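Local coordinates for protein antitoxin phd (PDB 3HS2) that neutralizes the toxin doc by binding it, acts as a DNA-binding transcriptional repressor and, together with doc, stabilizes the bacteriophage P1 plasmid in its host, at residues V16-V26 with P35-T43. Sequence-based numbering, arbitrary orientation.
Sequences VLNNVEAGEEV and PAVIVSKAT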
loop_
_atom_site.group_PDB
_atom_site.type_symbol
_atom_site.label_atom_id
_atom_site.label_comp_id
_atom_site.label_asym_id
_atom_site.label_seq_id
_atom_site.Cartn_x
_atom_site.Cartn_y
_atom_site.Cartn_z
ATOM N N VAL A 16 4.867 -1.355 15.713
ATOM C CA VAL A 16 4.342 -1.214 14.357
ATOM C C VAL A 16 3.954 0.234 14.067
ATOM O O VAL A 16 4.241 0.763 12.993
ATOM C CB VAL A 16 3.108 -2.106 14.134
ATOM C CG1 VAL A 16 2.370 -1.685 12.877
ATOM C CG2 VAL A 16 3.511 -3.578 14.074
ATOM N N LEU A 17 3.302 0.870 15.033
ATOM C CA LEU A 17 2.872 2.255 14.886
ATOM C C LEU A 17 4.061 3.217 14.895
ATOM O O LEU A 17 4.037 4.249 14.224
ATOM C CB LEU A 17 1.857 2.620 15.969
ATOM C CG LEU A 17 0.478 1.986 15.789
ATOM C CD1 LEU A 17 -0.438 2.349 16.936
ATOM C CD2 LEU A 17 -0.118 2.433 14.469
ATOM N N ASN A 18 5.097 2.876 15.655
ATOM C CA ASN A 18 6.335 3.639 15.626
ATOM C C ASN A 18 6.945 3.583 14.228
ATOM O O ASN A 18 7.256 4.616 13.636
ATOM C CB ASN A 18 7.322 3.117 16.672
ATOM C CG ASN A 18 6.882 3.426 18.095
ATOM O OD1 ASN A 18 6.109 4.351 18.332
ATOM N ND2 ASN A 18 7.381 2.652 19.049
ATOM N N ASN A 19 7.095 2.373 13.700
ATOM C CA ASN A 19 7.585 2.183 12.338
ATOM C C ASN A 19 6.803 3.014 11.322
ATOM O O ASN A 19 7.391 3.719 10.506
ATOM C CB ASN A 19 7.539 0.701 11.950
ATOM C CG ASN A 19 8.713 -0.088 12.507
ATOM O OD1 ASN A 19 9.691 0.486 12.983
ATOM N ND2 ASN A 19 8.621 -1.410 12.442
ATOM N N VAL A 20 5.476 2.932 11.385
ATOM C CA VAL A 20 4.607 3.665 10.467
ATOM C C VAL A 20 4.794 5.177 10.578
ATOM O O VAL A 20 4.861 5.875 9.568
ATOM C CB VAL A 20 3.122 3.335 10.706
ATOM C CG1 VAL A 20 2.238 4.315 9.962
ATOM C CG2 VAL A 20 2.814 1.905 10.287
ATOM N N GLU A 21 4.872 5.682 11.806
ATOM C CA GLU A 21 5.065 7.111 12.024
ATOM C C GLU A 21 6.367 7.599 11.396
ATOM O O GLU A 21 6.473 8.752 10.979
ATOM C CB GLU A 21 5.044 7.448 13.519
ATOM C CG GLU A 21 5.688 8.786 13.849
ATOM C CD GLU A 21 5.447 9.226 15.280
ATOM O OE1 GLU A 21 6.292 9.972 15.819
ATOM O OE2 GLU A 21 4.416 8.831 15.863
ATOM N N ALA A 22 7.355 6.713 11.331
ATOM C CA ALA A 22 8.651 7.060 10.767
ATOM C C ALA A 22 8.663 6.907 9.249
ATOM O O ALA A 22 9.726 6.904 8.628
ATOM C CB ALA A 22 9.752 6.216 11.401
ATOM N N GLY A 23 7.479 6.773 8.657
ATOM C CA GLY A 23 7.344 6.739 7.210
ATOM C C GLY A 23 7.128 5.363 6.611
ATOM O O GLY A 23 6.933 5.228 5.402
ATOM N N GLU A 24 7.152 4.337 7.452
ATOM C CA GLU A 24 7.026 2.963 6.980
ATOM C C GLU A 24 5.588 2.609 6.606
ATOM O O GLU A 24 4.643 2.976 7.306
ATOM C CB GLU A 24 7.552 2.000 8.046
ATOM C CG GLU A 24 7.803 0.582 7.561
ATOM C CD GLU A 24 8.575 -0.243 8.574
ATOM O OE1 GLU A 24 9.317 0.354 9.384
ATOM O OE2 GLU A 24 8.444 -1.486 8.558
ATOM N N GLU A 25 5.426 1.909 5.490
ATOM C CA GLU A 25 4.128 1.370 5.113
ATOM C C GLU A 25 4.098 -0.108 5.479
ATOM O O GLU A 25 4.978 -0.869 5.083
ATOM C CB GLU A 25 3.878 1.561 3.619
ATOM C CG GLU A 25 3.825 3.020 3.191
ATOM C CD GLU A 25 3.828 3.185 1.685
ATOM O OE1 GLU A 25 4.187 2.217 0.979
ATOM O OE2 GLU A 25 3.473 4.284 1.207
ATOM N N VAL A 26 3.098 -0.513 6.252
ATOM C CA VAL A 26 3.071 -1.874 6.771
ATOM C C VAL A 26 1.827 -2.634 6.346
ATOM O O VAL A 26 0.702 -2.215 6.614
ATOM C CB VAL A 26 3.192 -1.898 8.304
ATOM C CG1 VAL A 26 2.918 -3.292 8.841
ATOM C CG2 VAL A 26 4.570 -1.427 8.720
ATOM N N PRO A 35 -5.684 -8.407 2.520
ATOM C CA PRO A 35 -4.681 -7.691 3.313
ATOM C C PRO A 35 -5.079 -6.245 3.577
ATOM O O PRO A 35 -5.794 -5.628 2.785
ATOM C CB PRO A 35 -3.427 -7.739 2.426
ATOM C CG PRO A 35 -3.733 -8.723 1.336
ATOM C CD PRO A 35 -5.213 -8.675 1.158
ATOM N N ALA A 36 -4.613 -5.720 4.703
ATOM C CA ALA A 36 -4.815 -4.323 5.042
ATOM C C ALA A 36 -3.467 -3.618 5.060
ATOM O O ALA A 36 -2.422 -4.260 5.163
ATOM C CB ALA A 36 -5.496 -4.199 6.398
ATOM N N VAL A 37 -3.494 -2.296 4.945
ATOM C CA VAL A 37 -2.280 -1.503 5.045
ATOM C C VAL A 37 -2.444 -0.464 6.146
ATOM O O VAL A 37 -3.491 0.170 6.261
ATOM C CB VAL A 37 -1.941 -0.796 3.717
ATOM C CG1 VAL A 37 -0.757 0.139 3.902
ATOM C CG2 VAL A 37 -1.643 -1.815 2.629
ATOM N N ILE A 38 -1.415 -0.310 6.968
ATOM C CA ILE A 38 -1.403 0.735 7.980
ATOM C C ILE A 38 -0.334 1.761 7.634
ATOM O O ILE A 38 0.835 1.420 7.464
ATOM C CB ILE A 38 -1.168 0.164 9.388
ATOM C CG1 ILE A 38 -0.995 1.291 10.404
ATOM C CG2 ILE A 38 0.043 -0.751 9.404
ATOM C CD1 ILE A 38 -1.092 0.816 11.828
ATOM N N VAL A 39 -0.746 3.020 7.525
ATOM C CA VAL A 39 0.137 4.086 7.071
ATOM C C VAL A 39 -0.200 5.369 7.819
ATOM O O VAL A 39 -1.314 5.526 8.320
ATOM C CB VAL A 39 -0.009 4.297 5.543
ATOM C CG1 VAL A 39 -1.450 4.617 5.184
ATOM C CG2 VAL A 39 0.928 5.383 5.045
ATOM N N SER A 40 0.761 6.283 7.909
ATOM C CA SER A 40 0.521 7.537 8.608
ATOM C C SER A 40 -0.664 8.250 7.973
ATOM O O SER A 40 -0.793 8.291 6.747
ATOM C CB SER A 40 1.752 8.440 8.572
ATOM O OG SER A 40 1.637 9.420 7.556
ATOM N N LYS A 41 -1.531 8.802 8.813
ATOM C CA LYS A 41 -2.722 9.483 8.338
ATOM C C LYS A 41 -2.361 10.648 7.420
ATOM O O LYS A 41 -3.027 10.879 6.411
ATOM C CB LYS A 41 -3.557 9.983 9.517
ATOM C CG LYS A 41 -4.844 10.671 9.105
ATOM C CD LYS A 41 -5.383 11.533 10.231
ATOM C CE LYS A 41 -6.660 12.247 9.820
ATOM N NZ LYS A 41 -7.168 13.137 10.898
ATOM N N ALA A 42 -1.309 11.379 7.774
ATOM C CA ALA A 42 -0.863 12.508 6.970
ATOM C C ALA A 42 -0.509 12.061 5.557
ATOM O O ALA A 42 -0.953 12.655 4.580
ATOM C CB ALA A 42 0.322 13.185 7.625
ATOM N N THR A 43 0.290 11.006 5.455
ATOM C CA THR A 43 0.658 10.461 4.156
ATOM C C THR A 43 -0.571 10.035 3.355
ATOM O O THR A 43 -0.698 10.370 2.177
ATOM C CB THR A 43 1.608 9.260 4.300
ATOM O OG1 THR A 43 2.859 9.704 4.838
ATOM C CG2 THR A 43 1.854 8.610 2.951
HETATM O O HOH W 1 3.693 5.618 6.968
#
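Ile38 packs against helix 13-21 and pairs with Val26 at the start of the neighbouring strand, a buried helix-on-sheet contact that also begins the antiparallel pairing of strands 26-29 and 36-40. Two backbone bonds close the hydrogen-bonded pair: Ile38 N donates to Val26 O at 2.9 Å and Val26 N to Ile38 O at 3.2 Å, both nearly straight. On the helix-facing side of the sheet the two side chains run alongside each other, Ile38 CG2 lying 3.5 Å from Val26 CB. With CG1 anti to the backbone N (chi1 173°), Ile38 reaches the helix, where its CD1 presses closely on Leu17 CD2 (3.2 Å), the two side chains crossing at about a right angle, and its CG1 lies 3.9 Å from Val20 CG2. The other Val20 methyl, CG1, sits over the Val39-Ser40 peptide, 3.2 Å from Ser40 N. That amide donates a hydrogen bond to a water, which in turn donates to Val20 O (2.9 Å) and Glu24 O, tying helix end, turn and strand end together. Glu25 CG runs beside Val39 CG2 on the other side of the sheet, and its carboxylate forms a salt bridge with Lys48 of the second subunit. Gly23, with positive phi, ends the helix in a Schellman motif, while Ser40 OG caps helix 41-55 by accepting from Thr43 N at 3.0 Å. Strand 36-40 also pairs antiparallel with a strand of the second subunit, continuing the sheet across the interface. This helix-covered sheet shared between subunits is characteristic of the dimeric N-terminal domain of Phd/YefM antitoxins.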